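Local coordinates for protein Pab-dependent poly(a)-specific ribonuclease subunit PAN2 (Neurospora crassa, PDB 4CZW) that is the catalytic subunit of the PAN2-PAN3 deadenylation complex and probably shortens the poly(A) tails of mRNA, releasing 5'-AMP, at residues T446-L451 with I470-A475; S99-N104 with D554-N559; R178-D183 with P264-L269. All blocks are in the same frame, centred on the assembly; numbering follows the deposited sequence.

Contact 1 of 3, residues T446-L451 with I470-A475; sequences TEFIRL and ISHAIA
Strands 441-451 and 471-481 pair antiparallel here, the straightest bond lying at the Glu447 end. There Ala475 N makes an almost straight hydrogen bond to Glu447 O (2.9 Å, 174°). Ile449 and Ala473 exchange two backbone bonds, Ile449 N to Ala473 O at 3.1 Å and Ala473 N to Ile449 O at 3.2 Å. On the face that carries Ile449, Ala473 and Leu451, the branches of Ile449 part: CG2 meets Ala475 CB at 3.6 Å, whereas CG1, in the crowded position between backbone N and carbonyl carbon (chi1 52°), carries CD1 to Ala473 CB at 4.0 Å. Leu451 CD1 rests on the same Ala473 CB at 3.7 Å. An alanine at Ile449 would remove both branches and would probably loosen the packing on Ala473 and Ala475. Ile474 lies alongside Phe448, its CD1 3.5 Å from Phe448 CE1, and helix 551-558 packs on both through Val557. The looser side carries Arg450, His472 and the exposed Ile470. Arg450 bends at chi2 so that its CD touches Ile470 CG2 at 3.6 Å, with Ile470 CD1 over one guanidinium face and His472 CE1 near the edge. The His472 and Phe448 rings meet obliquely, planes at 41°. Glu447, by similarity a ligand of the catalytic metals with Asp445, Asp554 and Asp607, places this strand pair in the RNase H-like core of a DEDD-type exonuclease.

Contact 2 of 3, residues S99-N104 with D554-N559; sequences SCHATN and DFRVIN
The side chain of Asn559 lies flat against the imidazole of His101: the two reach toward each other tip to tip, their planes are only 6° apart, and Asn559 ND2 sits over one ring face, displaced toward the rim. His101 CG takes the crowded position between backbone N and carbonyl carbon, which brings the ring over the amide. Arg556 O lies at the ring edge, near its plane, and receives a weak, bent hydrogen bond from His101 NE2 (2.9 Å). His101 ND1 and Thr103 OG1 are hydrogen-bonded at 2.7 Å, and either could be the donor.

Both ends of the Asn559 amide are used. Asn559 ND2 donates to His101 O at 2.7 Å, from above that carbonyl's plane. Asn559 OD1 accepts from Asn104 N at 3.0 Å along a nearly straight line (173°), serving the first turn of helix 103-109, whose N-cap residue, Ala102, has no polar side chain. Asn104 slides past Asn559 in the opposite direction, amide planes 69° apart, and Asn104 ND2 reaches Ile558 O at 3.0 Å. Asn559, with positive phi, is the C-prime residue of the Schellman motif that ends helix 551-558. The Arg556 guanidinium has His101 CD2 over one face and a salt bridge to Glu42.

The contact joins the pseudo-UCH domain to the exonuclease domain. Strand 99-100 runs beside strand 40-41, helix 81-94 covers Ala102 with Val88 and Asn559 with Met91, and Tyr533 of helix 529-541 touches Asn104 and Ile558 while its hydroxyl is hydrogen-bonded to Asn559 O.

Contact 3 of 3, residues R178-D183 with P264-L269; sequences RLLETD and PAVLAL
Within the USP-like pseudo-UCH domain, the C-terminal end of helix 172-180 and the extended chain that follows it fold round the beginning of strand 266-270. Two backbone hydrogen bonds fix the join. Ala265 N donates to Arg178 O at 3.0 Å, and Val266 N donates to Leu179 O at 2.9 Å with an N-H...O angle of 158°. Both donors lie in the plane of the carbonyl they meet, so two consecutive amides at the mouth of the strand engage two consecutive carbonyls of the last helical turn. The residues four further along from these carbonyls, Thr182 and Asp183, lie beyond the helix end, and the residues at and just before the strand start supply the donors instead. A CA-H...O contact from Pro264 CA to Arg178 O accompanies the first bond.

Apolar contacts flank this backbone seam. Leu179 CD2 meets Ala265 CB at 3.9 Å. Leu180 and Val266 lie side by side and point the same way, with Leu180 CD2 at 4.1 Å from Val266 CB. Helix 61-71 packs against the same patch, Met66 touching both leucines and Leu62 touching Ala265 and Val266, while Phe164 touches Leu179 and Ala265 and makes a cation-pi contact with Arg178. Strand 266-270 pairs antiparallel with strand 385-394.

The third kind of contact is van der Waals packing of a proline against polar atoms. Pro264, the residue most covered in this contact, sits in the bend where the chain leaves the helix. Its CB lies 3.3 Å from Glu181 O. Thr182 crosses the ring obliquely: the hydroxyl OG1, hydrogen-bonded to Asn206 OD1, comes within 3.3 Å of Pro264 CD.

How the contacts relate
From the N terminus, residues 99-104 come first and meet 554-559 only some 450 residues later, so contact 2 closes a long loop that encloses the other two. Inside it, contact 3 closes first, tying the end of one helix to the start of a strand across the 80 residues that hold the Cys4 zinc site. Contact 1 follows in series, closing a short, largely unmodelled loop in the exonuclease domain; none cross. Contacts 1 and 2 touch: Thr446 OG1 lies 2.6 Å from Asp554 OD2, probably hydrogen-bonded, and Ile474 CD1 packs on Ile558 CG1. Contact 3 stays within the pseudo-UCH domain, its centre about 40 Å from that of contact 1.

Contact 1 of 3, residues T446-L451 with I470-A475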
loop_
_atom_site.group_PDB
_atom_site.type_symbol
_atom_site.label_atom_id
_atom_site.label_comp_id
_atom_site.label_asym_id
_atom_site.label_seq_id
_atom_site.Cartn_x
_atom_site.Cartn_y
_atom_site.Cartn_z
ATOM N N THR A 446 -16.871 0.773 16.589
ATOM C CA THR A 446 -15.647 0.192 17.135
ATOM C C THR A 446 -15.270 0.788 18.489
ATOM O O THR A 446 -15.842 1.787 18.922
ATOM C CB THR A 446 -14.456 0.381 16.170
ATOM O OG1 THR A 446 -14.159 1.777 16.040
ATOM C CG2 THR A 446 -14.772 -0.200 14.798
ATOM N N GLU A 447 -14.303 0.159 19.153
ATOM C CA GLU A 447 -13.775 0.658 20.419
ATOM C C GLU A 447 -12.261 0.828 20.329
ATOM O O GLU A 447 -11.577 0.018 19.703
ATOM C CB GLU A 447 -14.138 -0.285 21.569
ATOM C CG GLU A 447 -15.631 -0.546 21.723
ATOM C CD GLU A 447 -16.411 0.692 22.134
ATOM O OE1 GLU A 447 -15.796 1.652 22.644
ATOM O OE2 GLU A 447 -17.646 0.700 21.947
ATOM N N PHE A 448 -11.741 1.880 20.955
ATOM C CA PHE A 448 -10.321 2.207 20.843
ATOM C C PHE A 448 -9.543 1.911 22.121
ATOM O O PHE A 448 -10.114 1.821 23.207
ATOM C CB PHE A 448 -10.132 3.685 20.484
ATOM C CG PHE A 448 -10.705 4.077 19.149
ATOM C CD1 PHE A 448 -11.066 3.120 18.216
ATOM C CD2 PHE A 448 -10.869 5.415 18.826
ATOM C CE1 PHE A 448 -11.592 3.490 16.991
ATOM C CE2 PHE A 448 -11.390 5.790 17.602
ATOM C CZ PHE A 448 -11.753 4.826 16.685
ATOM N N ILE A 449 -8.230 1.762 21.973
ATOM C CA ILE A 449 -7.312 1.731 23.107
ATOM C C ILE A 449 -6.099 2.595 22.782
ATOM O O ILE A 449 -5.886 2.964 21.627
ATOM C CB ILE A 449 -6.860 0.295 23.459
ATOM C CG1 ILE A 449 -6.309 -0.423 22.226
ATOM C CG2 ILE A 449 -8.005 -0.495 24.077
ATOM C CD1 ILE A 449 -4.797 -0.381 22.113
ATOM N N ARG A 450 -5.303 2.913 23.796
ATOM C CA ARG A 450 -4.133 3.761 23.601
ATOM C C ARG A 450 -2.856 2.942 23.445
ATOM O O ARG A 450 -2.641 1.966 24.164
ATOM C CB ARG A 450 -3.979 4.738 24.768
ATOM C CG ARG A 450 -5.158 5.675 24.962
ATOM C CD ARG A 450 -4.726 7.125 24.839
ATOM N NE ARG A 450 -5.711 8.042 25.404
ATOM C CZ ARG A 450 -5.687 8.477 26.660
ATOM N NH1 ARG A 450 -4.726 8.078 27.483
ATOM N NH2 ARG A 450 -6.620 9.313 27.094
ATOM N N LEU A 451 -2.012 3.347 22.502
ATOM C CA LEU A 451 -0.732 2.684 22.280
ATOM C C LEU A 451 0.431 3.595 22.659
ATOM O O LEU A 451 0.240 4.776 22.950
ATOM C CB LEU A 451 -0.598 2.242 20.822
ATOM C CG LEU A 451 -1.481 1.075 20.380
ATOM C CD1 LEU A 451 -1.210 0.724 18.926
ATOM C CD2 LEU A 451 -1.253 -0.131 21.276
ATOM N N ILE A 470 -1.312 11.166 20.430
ATOM C CA ILE A 470 -1.985 9.964 20.908
ATOM C C ILE A 470 -2.241 8.978 19.773
ATOM O O ILE A 470 -2.851 9.324 18.761
ATOM C CB ILE A 470 -3.324 10.301 21.594
ATOM C CG1 ILE A 470 -3.074 10.992 22.937
ATOM C CG2 ILE A 470 -4.152 9.044 21.799
ATOM C CD1 ILE A 470 -4.335 11.249 23.734
ATOM N N SER A 471 -1.767 7.748 19.950
ATOM C CA SER A 471 -1.982 6.693 18.968
ATOM C C SER A 471 -3.103 5.757 19.409
ATOM O O SER A 471 -3.085 5.234 20.522
ATOM C CB SER A 471 -0.693 5.899 18.744
ATOM O OG SER A 471 -0.905 4.823 17.847
ATOM N N HIS A 472 -4.079 5.555 18.530
ATOM C CA HIS A 472 -5.199 4.667 18.821
ATOM C C HIS A 472 -5.126 3.385 18.000
ATOM O O HIS A 472 -4.434 3.322 16.985
ATOM C CB HIS A 472 -6.531 5.374 18.562
ATOM C CG HIS A 472 -6.855 6.446 19.556
ATOM N ND1 HIS A 472 -7.286 6.168 20.834
ATOM C CD2 HIS A 472 -6.816 7.795 19.457
ATOM C CE1 HIS A 472 -7.496 7.300 21.483
ATOM N NE2 HIS A 472 -7.219 8.302 20.669
ATOM N N ALA A 473 -5.850 2.367 18.449
ATOM C CA ALA A 473 -5.916 1.096 17.740
ATOM C C ALA A 473 -7.237 0.396 18.025
ATOM O O ALA A 473 -7.773 0.491 19.130
ATOM C CB ALA A 473 -4.749 0.206 18.129
ATOM N N ILE A 474 -7.760 -0.302 17.023
ATOM C CA ILE A 474 -9.009 -1.036 17.175
ATOM C C ILE A 474 -8.850 -2.182 18.167
ATOM O O ILE A 474 -7.989 -3.045 17.998
ATOM C CB ILE A 474 -9.504 -1.598 15.829
ATOM C CG1 ILE A 474 -9.651 -0.475 14.802
ATOM C CG2 ILE A 474 -10.822 -2.335 16.011
ATOM C CD1 ILE A 474 -10.644 0.589 15.208
ATOM N N ALA A 475 -9.678 -2.180 19.205
ATOM C CA ALA A 475 -9.662 -3.243 20.202
ATOM C C ALA A 475 -10.896 -4.123 20.057
ATOM O O ALA A 475 -10.907 -5.275 20.489
ATOM C CB ALA A 475 -9.584 -2.661 21.602
#

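Contact 2 of 3, residues S99-N104 with D554-N559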
loop_
_atom_site.group_PDB
_atom_site.type_symbol
_atom_site.label_atom_id
_atom_site.label_comp_id
_atom_site.label_asym_id
_atom_site.label_seq_id
_atom_site.Cartn_x
_atom_site.Cartn_y
_atom_site.Cartn_z
ATOM N N SER A 99 -5.856 12.591 1.383
ATOM C CA SER A 99 -4.771 11.814 1.974
ATOM C C SER A 99 -5.199 10.442 2.487
ATOM O O SER A 99 -6.342 10.239 2.896
ATOM C CB SER A 99 -4.127 12.599 3.121
ATOM O OG SER A 99 -5.015 12.722 4.219
ATOM N N CYS A 100 -4.257 9.506 2.456
ATOM C CA CYS A 100 -4.429 8.195 3.066
ATOM C C CYS A 100 -3.287 7.962 4.048
ATOM O O CYS A 100 -2.438 8.833 4.234
ATOM C CB CYS A 100 -4.458 7.091 2.006
ATOM S SG CYS A 100 -5.848 7.174 0.852
ATOM N N HIS A 101 -3.269 6.793 4.680
ATOM C CA HIS A 101 -2.153 6.420 5.540
ATOM C C HIS A 101 -2.016 4.902 5.609
ATOM O O HIS A 101 -3.006 4.176 5.532
ATOM C CB HIS A 101 -2.318 7.013 6.944
ATOM C CG HIS A 101 -3.449 6.425 7.729
ATOM N ND1 HIS A 101 -3.263 5.444 8.679
ATOM C CD2 HIS A 101 -4.777 6.688 7.712
ATOM C CE1 HIS A 101 -4.429 5.125 9.211
ATOM N NE2 HIS A 101 -5.364 5.864 8.643
ATOM N N ALA A 102 -0.781 4.432 5.743
ATOM C CA ALA A 102 -0.499 3.001 5.730
ATOM C C ALA A 102 -0.059 2.502 7.102
ATOM O O ALA A 102 0.960 1.824 7.224
ATOM C CB ALA A 102 0.562 2.683 4.687
ATOM N N THR A 103 -0.837 2.836 8.127
ATOM C CA THR A 103 -0.510 2.465 9.501
ATOM C C THR A 103 -0.459 0.952 9.701
ATOM O O THR A 103 0.522 0.423 10.223
ATOM C CB THR A 103 -1.522 3.064 10.496
ATOM O OG1 THR A 103 -1.450 4.494 10.453
ATOM C CG2 THR A 103 -1.226 2.592 11.908
ATOM N N ASN A 104 -1.518 0.265 9.284
ATOM C CA ASN A 104 -1.611 -1.185 9.446
ATOM C C ASN A 104 -0.475 -1.935 8.758
ATOM O O ASN A 104 0.001 -2.954 9.258
ATOM C CB ASN A 104 -2.950 -1.699 8.911
ATOM C CG ASN A 104 -4.132 -1.223 9.733
ATOM O OD1 ASN A 104 -3.967 -0.622 10.794
ATOM N ND2 ASN A 104 -5.337 -1.507 9.250
ATOM N N ASP A 554 -13.717 6.212 13.048
ATOM C CA ASP A 554 -13.600 4.758 13.048
ATOM C C ASP A 554 -12.746 4.280 11.882
ATOM O O ASP A 554 -11.756 3.575 12.077
ATOM C CB ASP A 554 -14.984 4.107 12.984
ATOM C CG ASP A 554 -15.827 4.402 14.211
ATOM O OD1 ASP A 554 -16.491 5.460 14.239
ATOM O OD2 ASP A 554 -15.832 3.570 15.142
ATOM N N PHE A 555 -13.130 4.680 10.673
ATOM C CA PHE A 555 -12.436 4.272 9.453
ATOM C C PHE A 555 -10.957 4.647 9.466
ATOM O O PHE A 555 -10.122 3.930 8.914
ATOM C CB PHE A 555 -13.113 4.892 8.229
ATOM C CG PHE A 555 -14.481 4.341 7.949
ATOM C CD1 PHE A 555 -14.821 3.059 8.347
ATOM C CD2 PHE A 555 -15.427 5.105 7.285
ATOM C CE1 PHE A 555 -16.080 2.549 8.089
ATOM C CE2 PHE A 555 -16.686 4.601 7.024
ATOM C CZ PHE A 555 -17.013 3.321 7.427
ATOM N N ARG A 556 -10.639 5.772 10.095
ATOM C CA ARG A 556 -9.258 6.234 10.183
ATOM C C ARG A 556 -8.400 5.291 11.022
ATOM O O ARG A 556 -7.280 4.951 10.640
ATOM C CB ARG A 556 -9.207 7.648 10.758
ATOM C CG ARG A 556 -7.833 8.058 11.256
ATOM C CD ARG A 556 -7.749 9.556 11.466
ATOM N NE ARG A 556 -7.719 10.277 10.197
ATOM C CZ ARG A 556 -6.606 10.572 9.534
ATOM N NH1 ARG A 556 -5.427 10.208 10.020
ATOM N NH2 ARG A 556 -6.670 11.231 8.386
ATOM N N VAL A 557 -8.930 4.871 12.166
ATOM C CA VAL A 557 -8.210 3.968 13.056
ATOM C C VAL A 557 -8.258 2.538 12.519
ATOM O O VAL A 557 -7.310 1.770 12.682
ATOM C CB VAL A 557 -8.779 4.022 14.486
ATOM C CG1 VAL A 557 -7.978 3.130 15.421
ATOM C CG2 VAL A 557 -8.774 5.456 14.990
ATOM N N ILE A 558 -9.364 2.191 11.865
ATOM C CA ILE A 558 -9.471 0.919 11.158
ATOM C C ILE A 558 -8.468 0.900 10.003
ATOM O O ILE A 558 -8.000 -0.163 9.586
ATOM C CB ILE A 558 -10.913 0.682 10.632
ATOM C CG1 ILE A 558 -11.884 0.488 11.797
ATOM C CG2 ILE A 558 -10.984 -0.529 9.714
ATOM C CD1 ILE A 558 -13.322 0.297 11.367
ATOM N N ASN A 559 -8.128 2.095 9.521
ATOM C CA ASN A 559 -7.228 2.292 8.384
ATOM C C ASN A 559 -7.842 1.723 7.109
ATOM O O ASN A 559 -7.310 0.789 6.509
ATOM C CB ASN A 559 -5.855 1.664 8.648
ATOM C CG ASN A 559 -4.768 2.214 7.742
ATOM O OD1 ASN A 559 -3.592 1.894 7.904
ATOM N ND2 ASN A 559 -5.155 3.058 6.791
#

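Contact 3 of 3, residues R178-D183 with P264-L269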
loop_
_atom_site.group_PDB
_atom_site.type_symbol
_atom_site.label_atom_id
_atom_site.label_comp_id
_atom_site.label_asym_id
_atom_site.label_seq_id
_atom_site.Cartn_x
_atom_site.Cartn_y
_atom_site.Cartn_z
ATOM N N ARG A 178 8.721 -14.582 -13.371
ATOM C CA ARG A 178 8.830 -13.821 -14.610
ATOM C C ARG A 178 8.510 -12.345 -14.375
ATOM O O ARG A 178 8.921 -11.476 -15.145
ATOM C CB ARG A 178 7.900 -14.410 -15.676
ATOM C CG ARG A 178 8.043 -13.791 -17.058
ATOM C CD ARG A 178 7.218 -14.544 -18.090
ATOM N NE ARG A 178 7.328 -13.950 -19.419
ATOM C CZ ARG A 178 6.809 -14.481 -20.521
ATOM N NH1 ARG A 178 6.142 -15.626 -20.457
ATOM N NH2 ARG A 178 6.956 -13.870 -21.688
ATOM N N LEU A 179 7.785 -12.070 -13.295
ATOM C CA LEU A 179 7.343 -10.714 -12.988
ATOM C C LEU A 179 8.381 -9.903 -12.214
ATOM O O LEU A 179 8.548 -8.709 -12.459
ATOM C CB LEU A 179 6.032 -10.756 -12.198
ATOM C CG LEU A 179 4.775 -11.148 -12.978
ATOM C CD1 LEU A 179 3.650 -11.528 -12.028
ATOM C CD2 LEU A 179 4.341 -10.016 -13.894
ATOM N N LEU A 180 9.077 -10.549 -11.284
ATOM C CA LEU A 180 9.952 -9.826 -10.365
ATOM C C LEU A 180 11.423 -10.235 -10.443
ATOM O O LEU A 180 12.305 -9.443 -10.114
ATOM C CB LEU A 180 9.456 -10.004 -8.927
ATOM C CG LEU A 180 8.001 -9.625 -8.643
ATOM C CD1 LEU A 180 7.680 -9.806 -7.167
ATOM C CD2 LEU A 180 7.711 -8.199 -9.091
ATOM N N GLU A 181 11.690 -11.463 -10.876
ATOM C CA GLU A 181 13.055 -11.986 -10.843
ATOM C C GLU A 181 13.829 -11.799 -12.143
ATOM O O GLU A 181 13.260 -11.823 -13.235
ATOM C CB GLU A 181 13.049 -13.475 -10.489
ATOM C CG GLU A 181 12.655 -13.781 -9.059
ATOM C CD GLU A 181 13.001 -15.201 -8.662
ATOM O OE1 GLU A 181 13.824 -15.829 -9.361
ATOM O OE2 GLU A 181 12.453 -15.691 -7.653
ATOM N N THR A 182 15.138 -11.615 -12.006
ATOM C CA THR A 182 16.051 -11.674 -13.138
ATOM C C THR A 182 16.604 -13.090 -13.238
ATOM O O THR A 182 17.520 -13.459 -12.502
ATOM C CB THR A 182 17.210 -10.670 -13.001
ATOM O OG1 THR A 182 16.689 -9.338 -12.924
ATOM C CG2 THR A 182 18.150 -10.775 -14.194
ATOM N N ASP A 183 16.032 -13.883 -14.137
ATOM C CA ASP A 183 16.437 -15.275 -14.302
ATOM C C ASP A 183 17.881 -15.369 -14.780
ATOM O O ASP A 183 18.188 -15.042 -15.926
ATOM C CB ASP A 183 15.505 -15.989 -15.283
ATOM C CG ASP A 183 15.821 -17.465 -15.420
ATOM O OD1 ASP A 183 16.335 -18.058 -14.448
ATOM O OD2 ASP A 183 15.552 -18.034 -16.499
ATOM N N PRO A 264 12.970 -9.345 -15.613
ATOM C CA PRO A 264 11.625 -9.292 -15.029
ATOM C C PRO A 264 10.697 -8.321 -15.752
ATOM O O PRO A 264 11.162 -7.359 -16.364
ATOM C CB PRO A 264 11.887 -8.825 -13.594
ATOM C CG PRO A 264 13.164 -8.066 -13.676
ATOM C CD PRO A 264 13.987 -8.788 -14.704
ATOM N N ALA A 265 9.394 -8.582 -15.680
ATOM C CA ALA A 265 8.397 -7.693 -16.263
ATOM C C ALA A 265 8.369 -6.370 -15.506
ATOM O O ALA A 265 8.112 -5.315 -16.084
ATOM C CB ALA A 265 7.027 -8.348 -16.251
ATOM N N VAL A 266 8.631 -6.442 -14.204
ATOM C CA VAL A 266 8.773 -5.251 -13.375
ATOM C C VAL A 266 10.242 -5.053 -13.018
ATOM O O VAL A 266 10.841 -5.885 -12.336
ATOM C CB VAL A 266 7.935 -5.346 -12.087
ATOM C CG1 VAL A 266 8.197 -4.141 -11.196
ATOM C CG2 VAL A 266 6.458 -5.458 -12.422
ATOM N N LEU A 267 10.818 -3.950 -13.482
ATOM C CA LEU A 267 12.246 -3.710 -13.310
ATOM C C LEU A 267 12.532 -2.651 -12.249
ATOM O O LEU A 267 12.526 -1.454 -12.535
ATOM C CB LEU A 267 12.873 -3.296 -14.644
ATOM C CG LEU A 267 14.398 -3.194 -14.688
ATOM C CD1 LEU A 267 15.035 -4.541 -14.386
ATOM C CD2 LEU A 267 14.862 -2.670 -16.039
ATOM N N ALA A 268 12.783 -3.101 -11.023
ATOM C CA ALA A 268 13.148 -2.202 -9.933
ATOM C C ALA A 268 14.660 -2.004 -9.895
ATOM O O ALA A 268 15.420 -2.970 -9.963
ATOM C CB ALA A 268 12.646 -2.743 -8.604
ATOM N N LEU A 269 15.092 -0.752 -9.785
ATOM C CA LEU A 269 16.514 -0.432 -9.857
ATOM C C LEU A 269 16.979 0.470 -8.716
ATOM O O LEU A 269 16.379 1.511 -8.449
ATOM C CB LEU A 269 16.834 0.235 -11.196
ATOM C CG LEU A 269 16.515 -0.561 -12.462
ATOM C CD1 LEU A 269 16.767 0.282 -13.702
ATOM C CD2 LEU A 269 17.329 -1.845 -12.506
#